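Local structure of lumazine protein (Photobacterium kishitanii, 3A35) at residues Ile5-Gly10 against Leu83-Glu88; Gly139-Ser144 against Ser176-Glu181; Val143-Glu148 against Asn158-Leu163. The protein serves as an antenna of bacterial bioluminescence, carrying a lumazine or flavin chromophore and shifting luciferase emission to shorter wavelength. One frame throughout, in Å; residues are numbered along the deposited sequence.

Contact 1: residues Ile5-Gly10 against Leu83-Glu88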
ATOM      1  N   ILE A   5      -1.174  -7.121  -6.234  1.00 14.68           N
ATOM      2  CA  ILE A   5      -0.727  -8.306  -5.587  1.00 14.11           C
ATOM      3  C   ILE A   5       0.682  -8.062  -5.109  1.00 13.87           C
ATOM      4  O   ILE A   5       1.629  -7.856  -5.893  1.00 15.05           O
ATOM      5  CB  ILE A   5      -0.714  -9.566  -6.590  1.00 16.45           C
ATOM      6  CG1 ILE A   5      -2.172  -9.789  -6.986  1.00 17.40           C
ATOM      7  CG2 ILE A   5      -0.228 -10.746  -5.854  1.00 19.32           C
ATOM      8  CD1 ILE A   5      -2.295 -10.833  -8.112  1.00 19.90           C
ATOM      9  N   VAL A   6       0.710  -7.985  -3.796  1.00 13.87           N
ATOM     10  CA  VAL A   6       2.001  -7.677  -3.111  1.00 13.64           C
ATOM     11  C   VAL A   6       2.993  -8.773  -3.231  1.00 14.65           C
ATOM     12  O   VAL A   6       2.679  -9.964  -2.897  1.00 16.46           O
ATOM     13  CB  VAL A   6       1.714  -7.267  -1.613  1.00 14.16           C
ATOM     14  CG1 VAL A   6       3.031  -7.038  -0.827  1.00 14.73           C
ATOM     15  CG2 VAL A   6       0.830  -6.023  -1.585  1.00 17.28           C
ATOM     16  N   GLN A   7       4.174  -8.478  -3.661  1.00 13.20           N
ATOM     17  CA  GLN A   7       5.204  -9.480  -3.923  1.00 13.93           C
ATOM     18  C   GLN A   7       6.145  -9.663  -2.783  1.00 16.18           C
ATOM     19  O   GLN A   7       6.808 -10.721  -2.673  1.00 17.96           O
ATOM     20  CB  GLN A   7       6.054  -9.021  -5.090  1.00 14.73           C
ATOM     21  CG  GLN A   7       5.290  -8.992  -6.361  1.00 18.35           C
ATOM     22  CD  GLN A   7       5.963  -8.149  -7.448  1.00 18.49           C
ATOM     23  OE1 GLN A   7       6.964  -7.503  -7.279  1.00 17.83           O
ATOM     24  NE2 GLN A   7       5.320  -8.199  -8.660  1.00 27.21           N
ATOM     25  N   GLY A   8       6.216  -8.739  -1.824  1.00 14.80           N
ATOM     26  CA  GLY A   8       7.077  -8.969  -0.609  1.00 16.32           C
ATOM     27  C   GLY A   8       6.945  -7.727   0.271  1.00 11.81           C
ATOM     28  O   GLY A   8       6.263  -6.767  -0.082  1.00 13.07           O
ATOM     29  N   ALA A   9       7.673  -7.772   1.338  1.00 14.05           N
ATOM     30  CA  ALA A   9       7.570  -6.728   2.362  1.00 15.60           C
ATOM     31  C   ALA A   9       8.970  -6.129   2.441  1.00 14.01           C
ATOM     32  O   ALA A   9       9.986  -6.831   2.461  1.00 15.74           O
ATOM     33  CB  ALA A   9       7.242  -7.435   3.696  1.00 19.85           C
ATOM     34  N   GLY A  10       9.000  -4.786   2.505  1.00 10.93           N
ATOM     35  CA  GLY A  10      10.201  -4.073   2.849  1.00 11.42           C
ATOM     36  C   GLY A  10      10.163  -3.588   4.319  1.00 11.59           C
ATOM     37  O   GLY A  10       9.058  -3.468   4.865  1.00 12.62           O
ATOM     38  N   LEU A  83       5.502  -4.174  -1.178  1.00  9.45           N
ATOM     39  CA  LEU A  83       6.254  -3.905  -2.437  1.00  9.56           C
ATOM     40  C   LEU A  83       5.630  -4.616  -3.627  1.00 10.19           C
ATOM     41  O   LEU A  83       5.306  -5.820  -3.505  1.00 11.23           O
ATOM     42  CB  LEU A  83       7.709  -4.421  -2.288  1.00 10.34           C
ATOM     43  CG  LEU A  83       8.462  -3.812  -1.079  1.00 11.89           C
ATOM     44  CD1 LEU A  83       9.828  -4.488  -0.914  1.00 14.61           C
ATOM     45  CD2 LEU A  83       8.591  -2.244  -1.224  1.00 11.08           C
ATOM     46  N   GLU A  84       5.537  -3.933  -4.762  1.00  9.64           N
ATOM     47  CA  GLU A  84       5.101  -4.611  -6.011  1.00  9.28           C
ATOM     48  C   GLU A  84       5.830  -3.946  -7.188  1.00 11.09           C
ATOM     49  O   GLU A  84       5.766  -2.721  -7.402  1.00 12.35           O
ATOM     50  CB  GLU A  84       3.642  -4.493  -6.242  1.00 11.03           C
ATOM     51  CG  GLU A  84       3.176  -5.289  -7.499  1.00 13.22           C
ATOM     52  CD  GLU A  84       1.743  -5.133  -7.829  1.00 16.12           C
ATOM     53  OE1 GLU A  84       0.916  -4.491  -7.179  1.00 16.33           O
ATOM     54  OE2 GLU A  84       1.450  -5.621  -9.000  1.00 18.75           O
ATOM     55  N   VAL A  85       6.581  -4.779  -7.919  1.00 13.29           N
ATOM     56  CA  VAL A  85       7.255  -4.332  -9.175  1.00 13.56           C
ATOM     57  C   VAL A  85       6.307  -4.602 -10.325  1.00 12.76           C
ATOM     58  O   VAL A  85       5.508  -5.508 -10.287  1.00 16.70           O
ATOM     59  CB  VAL A  85       8.554  -5.103  -9.292  1.00 14.79           C
ATOM     60  CG1 VAL A  85       9.297  -4.731 -10.643  1.00 14.51           C
ATOM     61  CG2 VAL A  85       9.435  -4.796  -8.117  1.00 13.84           C
ATOM     62  N   ARG A  86       6.314  -3.761 -11.304  1.00 15.56           N
ATOM     63  CA  ARG A  86       5.396  -3.910 -12.445  1.00 17.64           C
ATOM     64  C   ARG A  86       5.551  -5.265 -13.135  1.00 18.79           C
ATOM     65  O   ARG A  86       6.676  -5.787 -13.167  1.00 18.34           O
ATOM     66  CB  ARG A  86       5.507  -2.810 -13.482  1.00 21.82           C
ATOM     67  CG  ARG A  86       6.708  -2.725 -14.237  1.00 24.36           C
ATOM     68  CD  ARG A  86       6.473  -1.612 -15.308  1.00 31.08           C
ATOM     69  NE  ARG A  86       6.716  -0.398 -14.512  1.00 33.59           N
ATOM     70  CZ  ARG A  86       5.778   0.482 -14.188  1.00 33.81           C
ATOM     71  NH1 ARG A  86       4.519   0.282 -14.549  1.00 34.86           N
ATOM     72  NH2 ARG A  86       6.091   1.500 -13.433  1.00 27.07           N
ATOM     73  N   PRO A  87       4.425  -5.795 -13.693  1.00 21.21           N
ATOM     74  CA  PRO A  87       4.564  -7.042 -14.427  1.00 23.16           C
ATOM     75  C   PRO A  87       5.606  -6.990 -15.518  1.00 23.39           C
ATOM     76  O   PRO A  87       5.788  -5.989 -16.231  1.00 20.74           O
ATOM     77  CB  PRO A  87       3.167  -7.156 -15.114  1.00 24.55           C
ATOM     78  CG  PRO A  87       2.180  -6.527 -14.108  1.00 25.51           C
ATOM     79  CD  PRO A  87       3.011  -5.411 -13.467  1.00 22.94           C
ATOM     80  N   GLU A  88       6.323  -8.106 -15.597  1.00 24.45           N
ATOM     81  CA  GLU A  88       7.478  -8.253 -16.475  1.00 27.81           C
ATOM     82  C   GLU A  88       7.133  -8.328 -18.039  1.00 27.70           C
ATOM     83  O   GLU A  88       7.747  -7.696 -18.923  1.00 27.41           O
ATOM     84  CB  GLU A  88       8.176  -9.543 -15.967  1.00 27.76           C
ATOM     85  CG  GLU A  88       9.044  -9.331 -14.807  1.00 29.61           C
ATOM     86  CD  GLU A  88      10.300  -8.817 -15.390  1.00 33.74           C
ATOM     87  OE1 GLU A  88      11.165  -9.624 -15.921  1.00 38.59           O
ATOM     88  OE2 GLU A  88      10.341  -7.601 -15.423  1.00 34.89           O
TER

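Contact 2: residues Gly139-Ser144 against Ser176-Glu181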
ATOM      1  N   GLY A 139      -7.957  -0.573  -3.593  1.00 12.97           N
ATOM      2  CA  GLY A 139      -6.541  -0.816  -3.130  1.00 13.52           C
ATOM      3  C   GLY A 139      -6.335  -0.238  -1.718  1.00 11.82           C
ATOM      4  O   GLY A 139      -6.574   0.927  -1.489  1.00 13.01           O
ATOM      5  N   ILE A 140      -5.823  -1.104  -0.857  1.00 11.55           N
ATOM      6  CA  ILE A 140      -5.484  -0.693   0.541  1.00 10.57           C
ATOM      7  C   ILE A 140      -3.989  -1.084   0.666  1.00  9.85           C
ATOM      8  O   ILE A 140      -3.621  -2.267   0.599  1.00 10.71           O
ATOM      9  CB  ILE A 140      -6.278  -1.475   1.610  1.00 12.14           C
ATOM     10  CG1 ILE A 140      -7.798  -1.173   1.427  1.00 12.26           C
ATOM     11  CG2 ILE A 140      -5.723  -1.083   2.970  1.00 12.81           C
ATOM     12  CD1 ILE A 140      -8.146   0.241   1.600  1.00 13.83           C
ATOM     13  N   ASN A 141      -3.136  -0.050   0.841  1.00  9.51           N
ATOM     14  CA  ASN A 141      -1.709  -0.307   0.844  1.00 10.70           C
ATOM     15  C   ASN A 141      -1.159  -1.182  -0.288  1.00  9.03           C
ATOM     16  O   ASN A 141      -0.196  -1.933  -0.099  1.00 10.21           O
ATOM     17  CB  ASN A 141      -1.226  -0.865   2.196  1.00 10.06           C
ATOM     18  CG  ASN A 141      -1.294   0.052   3.377  1.00 10.60           C
ATOM     19  OD1 ASN A 141      -1.062  -0.540   4.550  1.00 15.79           O
ATOM     20  ND2 ASN A 141      -1.422   1.288   3.221  1.00  9.06           N
ATOM     21  N   GLY A 142      -1.825  -1.024  -1.449  1.00  9.72           N
ATOM     22  CA  GLY A 142      -1.324  -1.776  -2.587  1.00 10.36           C
ATOM     23  C   GLY A 142      -1.924  -3.156  -2.738  1.00 11.24           C
ATOM     24  O   GLY A 142      -1.562  -3.884  -3.694  1.00 12.01           O
ATOM     25  N   VAL A 143      -2.803  -3.590  -1.822  1.00 11.86           N
ATOM     26  CA  VAL A 143      -3.531  -4.877  -2.011  1.00 11.34           C
ATOM     27  C   VAL A 143      -4.892  -4.531  -2.608  1.00 11.22           C
ATOM     28  O   VAL A 143      -5.683  -3.772  -2.091  1.00 12.40           O
ATOM     29  CB  VAL A 143      -3.738  -5.459  -0.638  1.00  9.84           C
ATOM     30  CG1 VAL A 143      -4.587  -6.781  -0.757  1.00 14.55           C
ATOM     31  CG2 VAL A 143      -2.389  -5.792   0.053  1.00 13.81           C
ATOM     32  N   SER A 144      -5.044  -5.062  -3.829  1.00 12.81           N
ATOM     33  CA  SER A 144      -6.343  -4.894  -4.533  1.00 13.12           C
ATOM     34  C   SER A 144      -7.374  -6.052  -4.193  1.00 15.20           C
ATOM     35  O   SER A 144      -6.977  -7.234  -4.237  1.00 18.60           O
ATOM     36  CB  SER A 144      -6.113  -4.797  -6.030  1.00 17.16           C
ATOM     37  OG  SER A 144      -7.427  -4.619  -6.654  1.00 19.50           O
ATOM     38  N   SER A 176      -4.828   2.320  12.729  1.00 16.54           N
ATOM     39  CA  SER A 176      -3.782   2.299  11.672  1.00 14.94           C
ATOM     40  C   SER A 176      -4.245   3.122  10.493  1.00 15.74           C
ATOM     41  O   SER A 176      -5.324   2.925   9.963  1.00 18.51           O
ATOM     42  CB  SER A 176      -3.536   0.897  11.248  1.00 15.91           C
ATOM     43  OG  SER A 176      -2.890   0.160  12.273  1.00 18.44           O
ATOM     44  N   ASP A 177      -3.408   4.021  10.019  1.00 14.67           N
ATOM     45  CA  ASP A 177      -3.595   4.715   8.746  1.00 14.50           C
ATOM     46  C   ASP A 177      -3.126   3.869   7.597  1.00 14.30           C
ATOM     47  O   ASP A 177      -2.176   3.112   7.664  1.00 13.91           O
ATOM     48  CB  ASP A 177      -2.907   6.047   8.700  1.00 16.02           C
ATOM     49  CG  ASP A 177      -3.585   7.125   9.593  1.00 19.44           C
ATOM     50  OD1 ASP A 177      -4.710   6.971  10.086  1.00 18.58           O
ATOM     51  OD2 ASP A 177      -2.933   8.155   9.783  1.00 26.35           O
ATOM     52  N   VAL A 178      -3.885   3.985   6.479  1.00 12.75           N
ATOM     53  CA  VAL A 178      -3.622   3.195   5.217  1.00 11.51           C
ATOM     54  C   VAL A 178      -3.764   4.108   4.023  1.00 12.93           C
ATOM     55  O   VAL A 178      -4.492   5.085   4.028  1.00 12.42           O
ATOM     56  CB  VAL A 178      -4.589   2.018   5.118  1.00 12.33           C
ATOM     57  CG1 VAL A 178      -4.472   1.035   6.225  1.00 15.13           C
ATOM     58  CG2 VAL A 178      -6.053   2.487   4.990  1.00 13.75           C
ATOM     59  N   ASN A 179      -3.036   3.727   2.965  1.00 10.71           N
ATOM     60  CA  ASN A 179      -3.175   4.395   1.633  1.00 10.09           C
ATOM     61  C   ASN A 179      -4.310   3.753   0.881  1.00 10.54           C
ATOM     62  O   ASN A 179      -4.324   2.527   0.683  1.00 12.33           O
ATOM     63  CB  ASN A 179      -1.908   4.166   0.791  1.00 11.02           C
ATOM     64  CG  ASN A 179      -0.678   4.871   1.375  1.00 10.27           C
ATOM     65  OD1 ASN A 179      -0.802   5.913   2.089  1.00 11.62           O
ATOM     66  ND2 ASN A 179       0.507   4.432   1.003  1.00 11.05           N
ATOM     67  N   VAL A 180      -5.259   4.596   0.431  1.00 12.19           N
ATOM     68  CA  VAL A 180      -6.415   4.036  -0.385  1.00 11.89           C
ATOM     69  C   VAL A 180      -6.307   4.479  -1.813  1.00 11.24           C
ATOM     70  O   VAL A 180      -6.024   5.691  -2.112  1.00 13.22           O
ATOM     71  CB  VAL A 180      -7.731   4.581   0.275  1.00 12.31           C
ATOM     72  CG1 VAL A 180      -8.962   4.122  -0.592  1.00 14.83           C
ATOM     73  CG2 VAL A 180      -7.843   4.251   1.730  1.00 14.41           C
ATOM     74  N   GLU A 181      -6.490   3.487  -2.699  1.00 11.88           N
ATOM     75  CA  GLU A 181      -6.586   3.779  -4.147  1.00 13.60           C
ATOM     76  C   GLU A 181      -7.996   3.319  -4.523  1.00 13.08           C
ATOM     77  O   GLU A 181      -8.348   2.149  -4.452  1.00 15.18           O
ATOM     78  CB  GLU A 181      -5.557   3.098  -5.049  1.00 12.06           C
ATOM     79  CG  GLU A 181      -5.801   3.505  -6.509  1.00 14.78           C
ATOM     80  CD  GLU A 181      -4.802   3.093  -7.407  1.00 16.09           C
ATOM     81  OE1 GLU A 181      -3.713   2.615  -7.125  1.00 13.07           O
ATOM     82  OE2 GLU A 181      -5.141   3.174  -8.638  1.00 16.97           O
TER

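Contact 3: residues Val143-Glu148 against Asn158-Leu163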
ATOM      1  N   VAL A 143      -2.803  -3.590  -1.822  1.00 11.86           N
ATOM      2  CA  VAL A 143      -3.531  -4.877  -2.011  1.00 11.34           C
ATOM      3  C   VAL A 143      -4.892  -4.531  -2.608  1.00 11.22           C
ATOM      4  O   VAL A 143      -5.683  -3.772  -2.091  1.00 12.40           O
ATOM      5  CB  VAL A 143      -3.738  -5.459  -0.638  1.00  9.84           C
ATOM      6  CG1 VAL A 143      -4.587  -6.781  -0.757  1.00 14.55           C
ATOM      7  CG2 VAL A 143      -2.389  -5.792   0.053  1.00 13.81           C
ATOM      8  N   SER A 144      -5.044  -5.062  -3.829  1.00 12.81           N
ATOM      9  CA  SER A 144      -6.343  -4.894  -4.533  1.00 13.12           C
ATOM     10  C   SER A 144      -7.374  -6.052  -4.193  1.00 15.20           C
ATOM     11  O   SER A 144      -6.977  -7.234  -4.237  1.00 18.60           O
ATOM     12  CB  SER A 144      -6.113  -4.797  -6.030  1.00 17.16           C
ATOM     13  OG  SER A 144      -7.427  -4.619  -6.654  1.00 19.50           O
ATOM     14  N   HIS A 145      -8.593  -5.693  -3.758  1.00 15.30           N
ATOM     15  CA  HIS A 145      -9.559  -6.750  -3.396  1.00 14.76           C
ATOM     16  C   HIS A 145     -10.918  -6.088  -3.514  1.00 16.39           C
ATOM     17  O   HIS A 145     -11.067  -4.858  -3.358  1.00 16.40           O
ATOM     18  CB  HIS A 145      -9.336  -7.210  -1.964  1.00 17.61           C
ATOM     19  CG  HIS A 145     -10.015  -8.491  -1.604  1.00 19.78           C
ATOM     20  ND1 HIS A 145     -11.347  -8.555  -1.252  1.00 23.97           N
ATOM     21  CD2 HIS A 145      -9.540  -9.757  -1.609  1.00 22.42           C
ATOM     22  CE1 HIS A 145     -11.644  -9.829  -0.991  1.00 25.68           C
ATOM     23  NE2 HIS A 145     -10.571 -10.566  -1.195  1.00 27.24           N
ATOM     24  N   SER A 146     -11.923  -6.944  -3.794  1.00 18.33           N
ATOM     25  CA  SER A 146     -13.318  -6.461  -3.764  1.00 20.07           C
ATOM     26  C   SER A 146     -13.732  -5.930  -2.406  1.00 18.93           C
ATOM     27  O   SER A 146     -13.309  -6.475  -1.402  1.00 18.86           O
ATOM     28  CB  SER A 146     -14.313  -7.609  -4.085  1.00 21.37           C
ATOM     29  OG  SER A 146     -14.018  -8.776  -3.288  1.00 25.76           O
ATOM     30  N   ILE A 147     -14.558  -4.874  -2.415  1.00 20.12           N
ATOM     31  CA  ILE A 147     -15.267  -4.366  -1.215  1.00 19.12           C
ATOM     32  C   ILE A 147     -16.352  -5.380  -0.862  1.00 19.51           C
ATOM     33  O   ILE A 147     -17.029  -5.946  -1.794  1.00 21.83           O
ATOM     34  CB  ILE A 147     -15.818  -2.994  -1.472  1.00 19.92           C
ATOM     35  CG1 ILE A 147     -14.610  -2.051  -1.788  1.00 19.00           C
ATOM     36  CG2 ILE A 147     -16.718  -2.551  -0.319  1.00 21.61           C
ATOM     37  CD1 ILE A 147     -15.095  -0.653  -2.206  1.00 21.07           C
ATOM     38  N   GLU A 148     -16.567  -5.720   0.425  1.00 17.90           N
ATOM     39  CA  GLU A 148     -17.613  -6.627   0.838  1.00 18.51           C
ATOM     40  C   GLU A 148     -18.922  -5.891   1.042  1.00 21.62           C
ATOM     41  O   GLU A 148     -19.995  -6.316   0.585  1.00 20.89           O
ATOM     42  CB  GLU A 148     -17.192  -7.307   2.124  1.00 23.09           C
ATOM     43  CG  GLU A 148     -17.942  -8.504   2.265  1.00 22.11           C
ATOM     44  CD  GLU A 148     -17.524  -9.625   1.257  1.00 31.42           C
ATOM     45  OE1 GLU A 148     -16.468  -9.654   0.595  1.00 25.55           O
ATOM     46  OE2 GLU A 148     -18.320 -10.554   1.138  1.00 36.31           O
ATOM     47  N   ASN A 158     -13.086  -8.234   3.159  1.00 18.24           N
ATOM     48  CA  ASN A 158     -12.956  -9.515   3.812  1.00 18.59           C
ATOM     49  C   ASN A 158     -11.872 -10.276   3.034  1.00 20.52           C
ATOM     50  O   ASN A 158     -12.098 -10.802   1.908  1.00 22.22           O
ATOM     51  CB  ASN A 158     -14.340 -10.214   3.724  1.00 20.95           C
ATOM     52  CG  ASN A 158     -14.318 -11.547   4.328  1.00 23.59           C
ATOM     53  OD1 ASN A 158     -13.313 -12.108   4.617  1.00 23.11           O
ATOM     54  ND2 ASN A 158     -15.540 -12.094   4.534  1.00 32.70           N
ATOM     55  N   TYR A 159     -10.670 -10.217   3.601  1.00 18.59           N
ATOM     56  CA  TYR A 159      -9.495 -10.798   2.972  1.00 19.18           C
ATOM     57  C   TYR A 159      -9.290 -12.265   3.362  1.00 21.62           C
ATOM     58  O   TYR A 159      -9.582 -12.592   4.510  1.00 24.06           O
ATOM     59  CB  TYR A 159      -8.234 -10.046   3.414  1.00 19.45           C
ATOM     60  CG  TYR A 159      -8.155  -8.585   2.981  1.00 16.32           C
ATOM     61  CD1 TYR A 159      -7.820  -8.260   1.622  1.00 17.44           C
ATOM     62  CD2 TYR A 159      -8.393  -7.604   3.896  1.00 17.66           C
ATOM     63  CE1 TYR A 159      -7.713  -6.925   1.245  1.00 14.61           C
ATOM     64  CE2 TYR A 159      -8.259  -6.227   3.566  1.00 15.42           C
ATOM     65  CZ  TYR A 159      -7.955  -5.941   2.234  1.00 17.97           C
ATOM     66  OH  TYR A 159      -7.924  -4.552   1.989  1.00 16.49           O
ATOM     67  N   PRO A 160      -8.689 -13.067   2.497  1.00 22.97           N
ATOM     68  CA  PRO A 160      -8.268 -14.385   2.969  1.00 24.46           C
ATOM     69  C   PRO A 160      -7.160 -14.147   3.996  1.00 24.84           C
ATOM     70  O   PRO A 160      -6.255 -13.337   3.751  1.00 25.00           O
ATOM     71  CB  PRO A 160      -7.658 -15.031   1.740  1.00 24.49           C
ATOM     72  CG  PRO A 160      -7.469 -13.939   0.626  1.00 26.00           C
ATOM     73  CD  PRO A 160      -8.226 -12.737   1.107  1.00 21.27           C
ATOM     74  N   LYS A 161      -7.148 -14.920   5.105  1.00 27.23           N
ATOM     75  CA  LYS A 161      -6.187 -14.669   6.218  1.00 27.82           C
ATOM     76  C   LYS A 161      -4.694 -14.792   5.807  1.00 28.41           C
ATOM     77  O   LYS A 161      -3.862 -14.175   6.424  1.00 28.10           O
ATOM     78  CB  LYS A 161      -6.492 -15.510   7.517  1.00 30.35           C
ATOM     79  CG  LYS A 161      -5.302 -15.498   8.541  1.00 32.50           C
ATOM     80  CD  LYS A 161      -5.633 -15.596  10.007  1.00 33.37           C
ATOM     81  CE  LYS A 161      -5.925 -14.207  10.661  1.00 42.03           C
ATOM     82  NZ  LYS A 161      -4.802 -13.187  10.724  1.00 45.45           N
ATOM     83  N   ASN A 162      -4.356 -15.523   4.762  1.00 28.25           N
ATOM     84  CA  ASN A 162      -2.949 -15.638   4.456  1.00 29.18           C
ATOM     85  C   ASN A 162      -2.346 -14.354   3.908  1.00 27.20           C
ATOM     86  O   ASN A 162      -1.164 -14.297   3.814  1.00 25.79           O
ATOM     87  CB  ASN A 162      -2.762 -16.686   3.368  1.00 29.47           C
ATOM     88  CG  ASN A 162      -3.877 -16.650   2.428  1.00 36.63           C
ATOM     89  OD1 ASN A 162      -3.865 -15.817   1.540  1.00 39.65           O
ATOM     90  ND2 ASN A 162      -4.946 -17.504   2.663  1.00 42.00           N
ATOM     91  N   LEU A 163      -3.178 -13.405   3.470  1.00 25.44           N
ATOM     92  CA  LEU A 163      -2.641 -12.043   3.203  1.00 26.22           C
ATOM     93  C   LEU A 163      -2.230 -11.309   4.490  1.00 28.73           C
ATOM     94  O   LEU A 163      -1.583 -10.221   4.442  1.00 26.60           O
ATOM     95  CB  LEU A 163      -3.661 -11.190   2.439  1.00 24.98           C
ATOM     96  CG  LEU A 163      -3.981 -11.624   1.018  1.00 21.45           C
ATOM     97  CD1 LEU A 163      -5.009 -10.568   0.573  1.00 22.88           C
ATOM     98  CD2 LEU A 163      -2.783 -11.596   0.136  1.00 18.57           C
TER
HETATM   99  O   HOH W   1      -8.031  -4.183  -0.669  1.00 14.94           O
HETATM  100  O   HOH W   2     -14.075  -8.306   0.459  1.00 21.42           O
HETATM  101  O   HOH W   3     -14.750 -11.606   0.463  1.00 36.80           O

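Contact 1: residues Ile5-Gly10 against Leu83-Glu88
Gln7 and Gly8 together face Leu83, and this two-against-one pairing is a classic beta bulge at the start of strand 8-17. Leu83 O is where the two meet: Gln7 N donates to it at 2.9 Å, while Gly8 N offers a weak bond to the same oxygen at 3.5 Å. Leu83 N answers by donating to Gly8 O at 2.9 Å, which completes the antiparallel hydrogen-bonded pair. Beyond the bulge the side chain of Gln7 continues the pairing by bonding to the Val85 backbone. Its CG lies anti to the carbonyl carbon (chi1 -67°) and the chain beyond is extended, crossing Val85 at about a right angle. Val85 N donates to Gln7 OE1 at 2.8 Å, almost straight at the hydrogen (173°) yet from well above the amide carbonyl plane; Gln7 NE2 returns a longer bond to Val85 O at 3.2 Å. Two bonds thus hold the carboxamide and fix its rotation. Leu83 extends over Gly10, its CD1 3.5 Å from Gly10 N, against backbone that carries no side chain. Glu84 brings its carboxyl carbon CD to 3.3 Å from Ile5 O, but its carboxylate is held chiefly by Lys3 N, with a weak bond from Gly4 N. The pairing joins strands 8-17 and 80-84, the first and last of the six-stranded N-terminal barrel; Ile32 of helix 30-34 packs on Gln7, Leu83 and Val85, and Met42 of strand 41-44 touches Leu83 and Val85.

Contact 2: residues Gly139-Ser144 against Ser176-Glu181
Gly139 and Glu181 form an antiparallel hydrogen-bonded pair, with Gly139 N to Glu181 O at 2.9 Å and Glu181 N to Gly139 O at 2.8 Å, and the non-hydrogen-bonded pair Ile140 and Val180 follows it. The ladder ends with Asn141 N donating to Asn179 O at 2.8 Å, where a type I' turn from Ile140 to Val143 makes the tight beta hairpin of strands 137-140 and 143-146, Ile140 and Val143 bonding to each other in both directions through N and O. CA-H...O contacts add to the backbone pairing, the shorter joining Val180 CA to Gly139 O at 3.3 Å. Gly139 sits tight against Glu181: a CB on it would come about 3.4 Å from Glu181 CB. The Glu181 carboxylate leads away to Thr99 OG1 and Gly100 N, the latter of the chromophore site. On the face of Ile140 and Val180 the contact is apolar, and Val178 adds to it. Ile140 forks: CG2, anti to its backbone N, meets Val178 CB at 3.9 Å, whereas CD1 on the other branch touches Val180 CG2 at 4.0 Å. Ile140 runs alongside Val180 in the same direction but meets Val178 at a slant. Asn141 swings its side chain across Val178 at about a right angle, bringing its amide group near the backbone of Asn179. The amide of Asn179 itself is gripped from outside the two segments, OD1 by Thr71 N and ND2 by Asn45 O, and its side chain also touches Ile102 of the chromophore site. Within the C-terminal sheet, strand 137-140 lies between 143-146 and 177-182; strand 104-114 flanks 177-182 on its other edge, placing Ala106 against Val180, while Ile157 and Tyr159 of strand 154-160 touch Ile140.

Contact 3: residues Val143-Glu148 against Asn158-Leu163
Strands 143-146 and 158-160 pass at 118° with their axes 7.8 Å apart, and no direct hydrogen bond links them; side chains and water fill the interval. At its centre the side chains of His145 and Tyr159 run antiparallel past one another and make an edge-to-face (T-shaped) pair, the edge of Tyr159 turned to the face of the imidazole, with ring centroids 5.2 Å apart and planes at 61°. His145 CG lies anti to its backbone N (chi1 -165°), and the ring is held by ND1, which donates to Ser146 O at 2.9 Å in the carbonyl plane and on a lone pair. Next to ND1 in the ring, CE1 lies in contact with Asn158 O at 3.1 Å. These strands belong to the seven-stranded antiparallel sheet of the C-terminal lumazine-binding domain, whose strand 143-146 is outermost within the chain and crosses over strand 154-160. Val143 CG1 touches Tyr159 CE1, at 3.7 Å, and also Leu163 CD1. A water donates to Val143 O and lies 2.7 Å from Tyr159 OH, bridging the two. Toward the outer end, Glu148 shares waters with Asn158: one accepts from Asn158 N at 2.9 Å and lies by Ser146 O and Glu148 OE1, another lies between Glu148 OE1 and Asn158 O. Asn158 OD1 takes its direct bond from Arg117 NE.

Overall arrangement
From the N terminus, contact 1 closes first: residues 5-10 meet 83-88 after 72 intervening residues, pairing the first and last strands of the N-terminal barrel and so closing it. The chain then enters the second lumazine-binding domain, so contact 1 is in series with the other two. Contacts 2 and 3 set out from overlapping segments, sharing Val143 and Ser144; the shorter loop of contact 3, closed by 158-163, nests within the longer one that contact 2 closes at 176-181. Ile140 CG1 against Tyr159 OH brings these two together, from strands not adjacent in the C-terminal sheet. Val6 CG2 packs on Val143 CG2 at 3.6 Å, linking contact 1 to both, and one lumazine-binding domain to the other.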